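Local structure of 6-aminohexanoate-cyclic-dimer hydrolase (Arthrobacter sp., 3A2Q) at residues Ala10-Glu15 and Ser218-Ala223; Val76-Asp81 and Phe112-Lys117; Thr388-Thr393 and Leu422-Pro427. The protein hydrolyses the cyclic dimer of 6-aminohexanoic acid, a nylon-6 by-product, to the linear dimer, acting as a homodimeric member of the amidase family. The protein carries 1 engineered substitution. All blocks are in the same frame, centred on the assembly; numbering follows the deposited sequence.

Contact 1: Ala10-Glu15 and Ser218-Ala223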
loop_
_atom_site.group_PDB
_atom_site.type_symbol
_atom_site.label_atom_id
_atom_site.label_comp_id
_atom_site.label_asym_id
_atom_site.label_seq_id
_atom_site.Cartn_x
_atom_site.Cartn_y
_atom_site.Cartn_z
ATOM N N ALA A 10 11.179 -12.244 5.532
ATOM C CA ALA A 10 11.206 -13.168 4.402
ATOM C C ALA A 10 12.603 -13.687 4.080
ATOM O O ALA A 10 12.774 -14.863 3.762
ATOM C CB ALA A 10 10.597 -12.507 3.171
ATOM N N THR A 11 13.598 -12.809 4.159
ATOM C CA THR A 11 14.969 -13.197 3.868
ATOM C C THR A 11 15.457 -14.261 4.851
ATOM O O THR A 11 16.068 -15.252 4.449
ATOM C CB THR A 11 15.914 -11.983 3.933
ATOM O OG1 THR A 11 15.500 -11.008 2.966
ATOM C CG2 THR A 11 17.346 -12.405 3.636
ATOM N N ALA A 12 15.183 -14.057 6.135
ATOM C CA ALA A 12 15.601 -15.010 7.158
ATOM C C ALA A 12 14.825 -16.319 7.042
ATOM O O ALA A 12 15.383 -17.395 7.254
ATOM C CB ALA A 12 15.419 -14.408 8.546
ATOM N N GLN A 13 13.543 -16.230 6.707
ATOM C CA GLN A 13 12.719 -17.425 6.561
ATOM C C GLN A 13 13.155 -18.258 5.368
ATOM O O GLN A 13 13.068 -19.485 5.394
ATOM C CB GLN A 13 11.250 -17.052 6.399
ATOM C CG GLN A 13 10.590 -16.605 7.680
ATOM C CD GLN A 13 9.109 -16.390 7.509
ATOM O OE1 GLN A 13 8.437 -17.171 6.840
ATOM N NE2 GLN A 13 8.587 -15.333 8.121
ATOM N N ALA A 14 13.612 -17.582 4.318
ATOM C CA ALA A 14 14.070 -18.265 3.119
ATOM C C ALA A 14 15.360 -19.010 3.433
ATOM O O ALA A 14 15.574 -20.127 2.963
ATOM C CB ALA A 14 14.300 -17.261 1.999
ATOM N N GLU A 15 16.217 -18.383 4.235
ATOM C CA GLU A 15 17.488 -18.983 4.618
ATOM C C GLU A 15 17.300 -20.192 5.527
ATOM O O GLU A 15 18.058 -21.155 5.444
ATOM C CB GLU A 15 18.378 -17.947 5.305
ATOM C CG GLU A 15 19.053 -16.991 4.336
ATOM C CD GLU A 15 19.817 -15.880 5.034
ATOM O OE1 GLU A 15 20.634 -16.184 5.929
ATOM O OE2 GLU A 15 19.603 -14.700 4.681
ATOM N N SER A 218 11.063 -5.563 7.128
ATOM C CA SER A 218 12.463 -5.154 7.057
ATOM C C SER A 218 12.723 -4.443 5.736
ATOM O O SER A 218 12.048 -4.698 4.739
ATOM C CB SER A 218 13.399 -6.361 7.173
ATOM O OG SER A 218 13.315 -7.186 6.025
ATOM N N VAL A 219 13.712 -3.560 5.725
ATOM C CA VAL A 219 14.031 -2.828 4.510
ATOM C C VAL A 219 14.662 -3.751 3.467
ATOM O O VAL A 219 14.464 -3.565 2.262
ATOM C CB VAL A 219 14.970 -1.639 4.810
ATOM C CG1 VAL A 219 15.311 -0.896 3.520
ATOM C CG2 VAL A 219 14.294 -0.687 5.794
ATOM N N ARG A 220 15.398 -4.764 3.917
ATOM C CA ARG A 220 16.027 -5.666 2.963
ATOM C C ARG A 220 14.980 -6.492 2.226
ATOM O O ARG A 220 15.157 -6.830 1.055
ATOM C CB ARG A 220 17.054 -6.569 3.657
ATOM C CG ARG A 220 16.486 -7.603 4.614
ATOM C CD ARG A 220 17.622 -8.411 5.235
ATOM N NE ARG A 220 17.142 -9.530 6.038
ATOM C CZ ARG A 220 17.937 -10.419 6.630
ATOM N NH1 ARG A 220 19.254 -10.315 6.509
ATOM N NH2 ARG A 220 17.416 -11.417 7.332
ATOM N N ASP A 221 13.881 -6.812 2.905
ATOM C CA ASP A 221 12.807 -7.578 2.280
ATOM C C ASP A 221 12.182 -6.769 1.140
ATOM O O ASP A 221 11.831 -7.321 0.102
ATOM C CB ASP A 221 11.726 -7.926 3.304
ATOM C CG ASP A 221 11.941 -9.285 3.953
ATOM O OD1 ASP A 221 13.020 -9.888 3.766
ATOM O OD2 ASP A 221 11.024 -9.748 4.662
ATOM N N ILE A 222 12.036 -5.463 1.343
ATOM C CA ILE A 222 11.460 -4.600 0.313
ATOM C C ILE A 222 12.392 -4.556 -0.894
ATOM O O ILE A 222 11.954 -4.687 -2.036
ATOM C CB ILE A 222 11.229 -3.161 0.851
ATOM C CG1 ILE A 222 10.147 -3.183 1.937
ATOM C CG2 ILE A 222 10.814 -2.228 -0.282
ATOM C CD1 ILE A 222 8.777 -3.620 1.434
ATOM N N ALA A 223 13.681 -4.380 -0.639
ATOM C CA ALA A 223 14.662 -4.330 -1.717
ATOM C C ALA A 223 14.628 -5.617 -2.544
ATOM O O ALA A 223 14.644 -5.575 -3.771
ATOM C CB ALA A 223 16.054 -4.109 -1.144
HETATM O O HOH W 1 20.410 -13.374 6.779
#
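Asp221 grips the start of helix 10-15 with both carboxylate oxygens. OD2 takes the N-H of Ala10 on its syn lone pair at 2.6 Å (N to OD2). Asp221 OD1 accepts twice: from Thr11 N at 3.0 Å, on the syn side and 15° out of the carboxylate plane, and from Thr11 OG1 at 2.8 Å, nearly in line with the C-O bond. Thr11 OG1 can do this because it is anti to the carbonyl carbon (chi1 -60°), on the side of its own backbone N.

Most of the packing is between Thr11 and Arg220. The arginine chain is extended from CG to NE, and Thr11 CG2 lies 3.6 Å above the guanidinium plane, over its centre.

Arg220 NE makes a direct salt bridge to Asp9 OD2, whereas water 1 links Glu15 OE2 to Arg220 NH1. On the other helix, Ser218 is the N-cap, its OG receiving Asp221 N.

The N-H groups in the first turn of helix 10-19 are thus taken by Asp9, whose OD1 bonds Ala12 N, and by Asp221, which holds Ala10 and Thr11: a helix start bound by an acidic side chain from a second helix running at 80° to it.

Contact 2: Val76-Asp81 and Phe112-Lys117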
loop_
_atom_site.group_PDB
_atom_site.type_symbol
_atom_site.label_atom_id
_atom_site.label_comp_id
_atom_site.label_asym_id
_atom_site.label_seq_id
_atom_site.Cartn_x
_atom_site.Cartn_y
_atom_site.Cartn_z
ATOM N N VAL A 76 -4.626 -7.065 -9.221
ATOM C CA VAL A 76 -3.923 -8.258 -9.668
ATOM C C VAL A 76 -4.769 -9.459 -9.287
ATOM O O VAL A 76 -5.447 -9.436 -8.265
ATOM C CB VAL A 76 -2.524 -8.383 -9.010
ATOM C CG1 VAL A 76 -1.671 -7.182 -9.370
ATOM C CG2 VAL A 76 -2.663 -8.503 -7.506
ATOM N N VAL A 77 -4.747 -10.496 -10.118
ATOM C CA VAL A 77 -5.530 -11.693 -9.842
ATOM C C VAL A 77 -4.693 -12.958 -9.953
ATOM O O VAL A 77 -3.606 -12.946 -10.527
ATOM C CB VAL A 77 -6.737 -11.804 -10.802
ATOM C CG1 VAL A 77 -7.707 -10.661 -10.553
ATOM C CG2 VAL A 77 -6.263 -11.783 -12.248
ATOM N N SER A 78 -5.203 -14.046 -9.379
ATOM C CA SER A 78 -4.527 -15.339 -9.419
ATOM C C SER A 78 -5.442 -16.327 -10.142
ATOM O O SER A 78 -6.641 -16.390 -9.872
ATOM C CB SER A 78 -4.216 -15.825 -8.000
ATOM O OG SER A 78 -5.377 -15.808 -7.188
ATOM N N GLN A 79 -4.866 -17.086 -11.067
ATOM C CA GLN A 79 -5.613 -18.047 -11.878
ATOM C C GLN A 79 -6.450 -19.057 -11.099
ATOM O O GLN A 79 -5.959 -19.713 -10.184
ATOM C CB GLN A 79 -4.646 -18.788 -12.804
ATOM C CG GLN A 79 -5.308 -19.740 -13.781
ATOM C CD GLN A 79 -4.316 -20.333 -14.761
ATOM O OE1 GLN A 79 -3.352 -20.992 -14.364
ATOM N NE2 GLN A 79 -4.543 -20.098 -16.049
ATOM N N GLY A 80 -7.720 -19.163 -11.478
ATOM C CA GLY A 80 -8.624 -20.101 -10.839
ATOM C C GLY A 80 -9.116 -19.753 -9.445
ATOM O O GLY A 80 -9.866 -20.525 -8.847
ATOM N N ASP A 81 -8.716 -18.598 -8.921
ATOM C CA ASP A 81 -9.137 -18.209 -7.581
ATOM C C ASP A 81 -10.230 -17.147 -7.540
ATOM O O ASP A 81 -10.387 -16.355 -8.469
ATOM C CB ASP A 81 -7.932 -17.733 -6.773
ATOM C CG ASP A 81 -6.832 -18.771 -6.710
ATOM O OD1 ASP A 81 -7.150 -19.955 -6.481
ATOM O OD2 ASP A 81 -5.649 -18.405 -6.881
ATOM N N PHE A 112 8.221 -17.817 -3.964
ATOM C CA PHE A 112 7.169 -17.488 -3.003
ATOM C C PHE A 112 5.950 -18.369 -3.257
ATOM O O PHE A 112 5.720 -18.799 -4.387
ATOM C CB PHE A 112 6.763 -16.013 -3.150
ATOM C CG PHE A 112 7.767 -15.036 -2.589
ATOM C CD1 PHE A 112 7.890 -14.856 -1.215
ATOM C CD2 PHE A 112 8.580 -14.288 -3.434
ATOM C CE1 PHE A 112 8.811 -13.944 -0.690
ATOM C CE2 PHE A 112 9.505 -13.372 -2.919
ATOM C CZ PHE A 112 9.619 -13.202 -1.547
ATOM N N VAL A 113 5.172 -18.649 -2.214
ATOM C CA VAL A 113 3.967 -19.462 -2.377
ATOM C C VAL A 113 2.739 -18.623 -2.016
ATOM O O VAL A 113 2.701 -17.988 -0.964
ATOM C CB VAL A 113 4.014 -20.760 -1.499
ATOM C CG1 VAL A 113 5.323 -21.506 -1.749
ATOM C CG2 VAL A 113 3.867 -20.429 -0.025
ATOM N N LEU A 114 1.750 -18.601 -2.905
ATOM C CA LEU A 114 0.536 -17.824 -2.679
ATOM C C LEU A 114 -0.316 -18.452 -1.582
ATOM O O LEU A 114 -0.982 -19.464 -1.802
ATOM C CB LEU A 114 -0.275 -17.716 -3.973
ATOM C CG LEU A 114 -1.535 -16.858 -3.888
ATOM C CD1 LEU A 114 -1.183 -15.500 -3.294
ATOM C CD2 LEU A 114 -2.149 -16.700 -5.274
ATOM N N LEU A 115 -0.295 -17.833 -0.404
ATOM C CA LEU A 115 -1.033 -18.326 0.755
ATOM C C LEU A 115 -2.508 -17.943 0.777
ATOM O O LEU A 115 -3.327 -18.654 1.356
ATOM C CB LEU A 115 -0.365 -17.829 2.042
ATOM C CG LEU A 115 -0.881 -18.405 3.361
ATOM C CD1 LEU A 115 -0.628 -19.912 3.388
ATOM C CD2 LEU A 115 -0.171 -17.727 4.530
ATOM N N GLY A 116 -2.849 -16.818 0.158
ATOM C CA GLY A 116 -4.234 -16.384 0.143
ATOM C C GLY A 116 -4.397 -14.922 -0.225
ATOM O O GLY A 116 -3.423 -14.248 -0.559
ATOM N N LYS A 117 -5.633 -14.434 -0.170
ATOM C CA LYS A 117 -5.926 -13.044 -0.501
ATOM C C LYS A 117 -6.367 -12.238 0.720
ATOM O O LYS A 117 -6.988 -12.775 1.639
ATOM C CB LYS A 117 -7.010 -12.972 -1.572
ATOM C CG LYS A 117 -6.617 -13.568 -2.911
ATOM C CD LYS A 117 -7.674 -13.228 -3.935
ATOM C CE LYS A 117 -7.241 -13.548 -5.347
ATOM N NZ LYS A 117 -8.209 -12.937 -6.303
HETATM O O HOH W 2 -6.202 -10.776 -6.334
HETATM O O HOH W 3 -8.021 -14.296 -8.479
#
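Ser78 rests its CB on Leu114 CD2 at 3.5 Å, and its OG lies beside Lys117 CE, also at 3.5 Å. Leu114 meets the serine with the CD2 branch alone; the same methyl lies 4.2 Å from Asp81 OD2, and Lys117 CE passes Asp81 CB at the limit of contact. No direct hydrogen bond joins the two segments.

Water does that job. Lys117 leaves the strand with its chain extended beyond CG, and the last torsion (chi4 -169°) carries NZ past the serine to two waters. Water 3 accepts from NZ at 2.6 Å and from Ser78 N at 3.0 Å, and donates to Asp81 O; water 2 accepts from NZ and donates to Val76 O. The ammonium is also held directly, by Ile82 O and in a salt bridge by Asp73 OD1, so several groups fix its place in a buried setting.

One step further out, residues Ser78 to Asp81 form a type II beta turn, closed by Asp81 N to Ser78 O (3.2 Å), with Gly80 taking the positive phi. Ser78 OG donates to Asp81 OD2 at 2.6 Å, on the anti lone pair, and this ties the two ends of the turn together through their side chains. Lys52 NZ makes a salt bridge to the same OD2, which would probably steady the negative charge there.

Strand 113-118 runs parallel to strand 68-72 in the mixed central sheet. The side chain of Lys117 is about 7 Å from that of Lys72, a charge-relay residue by similarity with other amidases, and its partner Asp73 directly follows Lys72. This buried, water-bridged packing of the loop on the strand is consistent with a second-shell place beside the family's probable catalytic lysine.

Contact 3: Thr388-Thr393 and Leu422-Pro427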
loop_
_atom_site.group_PDB
_atom_site.type_symbol
_atom_site.label_atom_id
_atom_site.label_comp_id
_atom_site.label_asym_id
_atom_site.label_seq_id
_atom_site.Cartn_x
_atom_site.Cartn_y
_atom_site.Cartn_z
ATOM N N THR A 388 3.568 9.723 7.907
ATOM C CA THR A 388 2.845 9.042 6.841
ATOM C C THR A 388 1.378 9.471 6.914
ATOM O O THR A 388 0.779 9.805 5.893
ATOM C CB THR A 388 2.948 7.514 6.968
ATOM O OG1 THR A 388 4.325 7.132 6.976
ATOM C CG2 THR A 388 2.262 6.830 5.781
ATOM N N VAL A 389 0.807 9.461 8.118
ATOM C CA VAL A 389 -0.583 9.889 8.303
ATOM C C VAL A 389 -0.595 11.123 9.204
ATOM O O VAL A 389 0.390 11.397 9.898
ATOM C CB VAL A 389 -1.464 8.767 8.902
ATOM C CG1 VAL A 389 -1.461 7.568 7.971
ATOM C CG2 VAL A 389 -0.970 8.378 10.288
ATOM N N THR A 390 -1.699 11.866 9.208
ATOM C CA THR A 390 -1.760 13.103 9.987
ATOM C C THR A 390 -2.628 13.097 11.237
ATOM O O THR A 390 -2.765 14.130 11.898
ATOM C CB THR A 390 -2.238 14.267 9.111
ATOM O OG1 THR A 390 -3.655 14.160 8.908
ATOM C CG2 THR A 390 -1.544 14.232 7.757
ATOM N N ARG A 391 -3.199 11.943 11.563
ATOM C CA ARG A 391 -4.070 11.813 12.726
ATOM C C ARG A 391 -3.886 10.485 13.439
ATOM O O ARG A 391 -3.232 9.574 12.932
ATOM C CB ARG A 391 -5.528 11.906 12.286
ATOM C CG ARG A 391 -5.888 10.858 11.238
ATOM C CD ARG A 391 -7.391 10.665 11.112
ATOM N NE ARG A 391 -7.967 10.123 12.340
ATOM C CZ ARG A 391 -9.273 9.989 12.551
ATOM N NH1 ARG A 391 -10.138 10.356 11.613
ATOM N NH2 ARG A 391 -9.714 9.490 13.699
ATOM N N GLN A 392 -4.489 10.383 14.619
ATOM C CA GLN A 392 -4.451 9.157 15.401
ATOM C C GLN A 392 -5.294 8.155 14.616
ATOM O O GLN A 392 -6.130 8.548 13.806
ATOM C CB GLN A 392 -5.070 9.399 16.780
ATOM C CG GLN A 392 -4.272 10.351 17.678
ATOM C CD GLN A 392 -3.045 9.687 18.287
ATOM O OE1 GLN A 392 -3.131 8.584 18.826
ATOM N NE2 GLN A 392 -1.903 10.362 18.216
ATOM N N THR A 393 -5.082 6.867 14.849
ATOM C CA THR A 393 -5.830 5.847 14.124
ATOM C C THR A 393 -7.304 5.807 14.534
ATOM O O THR A 393 -7.631 5.754 15.718
ATOM C CB THR A 393 -5.170 4.475 14.322
ATOM O OG1 THR A 393 -3.857 4.516 13.749
ATOM C CG2 THR A 393 -5.982 3.368 13.655
ATOM N N LEU A 422 -5.025 10.372 4.361
ATOM C CA LEU A 422 -4.286 10.414 3.099
ATOM C C LEU A 422 -3.703 11.748 2.624
ATOM O O LEU A 422 -3.084 11.799 1.560
ATOM C CB LEU A 422 -5.171 9.825 1.986
ATOM C CG LEU A 422 -6.573 10.423 1.790
ATOM C CD1 LEU A 422 -6.470 11.830 1.221
ATOM C CD2 LEU A 422 -7.388 9.543 0.838
ATOM N N ALA A 423 -3.874 12.815 3.399
ATOM C CA ALA A 423 -3.368 14.125 2.982
ATOM C C ALA A 423 -1.860 14.187 2.724
ATOM O O ALA A 423 -1.418 14.911 1.833
ATOM C CB ALA A 423 -3.769 15.192 4.001
ATOM N N PHE A 424 -1.073 13.443 3.497
ATOM C CA PHE A 424 0.382 13.443 3.318
ATOM C C PHE A 424 0.899 12.330 2.394
ATOM O O PHE A 424 2.106 12.236 2.144
ATOM C CB PHE A 424 1.082 13.327 4.675
ATOM C CG PHE A 424 1.155 14.621 5.450
ATOM C CD1 PHE A 424 0.330 15.700 5.133
ATOM C CD2 PHE A 424 2.026 14.742 6.527
ATOM C CE1 PHE A 424 0.371 16.877 5.881
ATOM C CE2 PHE A 424 2.075 15.915 7.281
ATOM C CZ PHE A 424 1.244 16.985 6.956
ATOM N N THR A 425 0.007 11.485 1.882
ATOM C CA THR A 425 0.447 10.416 0.991
ATOM C C THR A 425 0.021 10.644 -0.459
ATOM O O THR A 425 0.777 10.362 -1.390
ATOM C CB THR A 425 -0.083 9.028 1.441
ATOM O OG1 THR A 425 -1.478 9.123 1.750
ATOM C CG2 THR A 425 0.683 8.519 2.660
ATOM N N VAL A 426 -1.179 11.177 -0.653
ATOM C CA VAL A 426 -1.695 11.384 -2.003
ATOM C C VAL A 426 -0.869 12.286 -2.937
ATOM O O VAL A 426 -0.844 12.058 -4.148
ATOM C CB VAL A 426 -3.175 11.871 -1.956
ATOM C CG1 VAL A 426 -3.252 13.310 -1.515
ATOM C CG2 VAL A 426 -3.824 11.680 -3.311
ATOM N N PRO A 427 -0.167 13.302 -2.401
ATOM C CA PRO A 427 0.607 14.133 -3.331
ATOM C C PRO A 427 1.629 13.332 -4.140
ATOM O O PRO A 427 1.937 13.676 -5.278
ATOM C CB PRO A 427 1.290 15.146 -2.411
ATOM C CG PRO A 427 0.399 15.213 -1.223
ATOM C CD PRO A 427 0.001 13.774 -1.016
HETATM O O HOH W 4 -1.327 10.978 5.016
#
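The ring of Phe424 carries the methyl of Thr390 on one face: CG2 stands 3.5 Å from the ring centroid and 12° off the normal, a CH-pi contact over the middle of the ring and not at its rim. The nearest ring atom is CD1, also at 3.5 Å from CG2. In this amidase-family alpha/beta fold the contact joins the loop following strand 383-387 to the link between helices 416-422 and 427-431.

Thr390 is turned to present its methyl. OG1 lies between the backbone N and the carbonyl carbon (chi1 76°), where it bonds to Gln420 O, and CG2 points to the ring. Replacing Phe424 by an alanine would probably leave the Thr390 methyl without the ring face it covers and open a gap beneath it, although CB would still lie near Thr388 O.

Alongside, Thr425 CG2 packs against the carbonyl oxygen of Thr388 at 3.5 Å and against Thr388 CG2 at 3.9 Å. The hydroxyls of both threonines find partners outside the two segments, Thr388 OG1 at Ser437 OG and Thr425 OG1 at Ala172 O. The Ala172 bond leads to the pocket, since Ala172 lines a site of bound 6-aminohexanoic acid, and Thr425 lies about 8 Å, side chain to side chain, from Ala174, the engineered residue at the position of the acyl-ester nucleophile by similarity. Within 422-427, Leu422 O takes the N-H groups of both Thr425 and Val426 as the chain leaves helix 416-422.

The polar link between the two segments is a single water: water 4 donates to Thr388 O at 2.6 Å and accepts from Phe424 N at 2.9 Å.

In the fold
Along the chain, contact 2 falls between the two halves of contact 1, and contact 3 follows both. In space contacts 1 and 2 are neighbours, with centres 20 Å apart and nearest atoms about 4 Å apart, yet they do not touch. Contact 3 lies 30 Å from contact 2, centre to centre, on the opposite side of the chain's centre. Contacts 2 and 3 each lie near a different part of the probable catalytic machinery: Lys117 near Lys72 in the former; in the latter, the side chain of Thr425 about 11 Å from that of Ser150, a charge-relay residue by similarity, and about 8 Å from a bound 6-aminohexanoic acid. Contact 1 joins two helices away from the annotated sites.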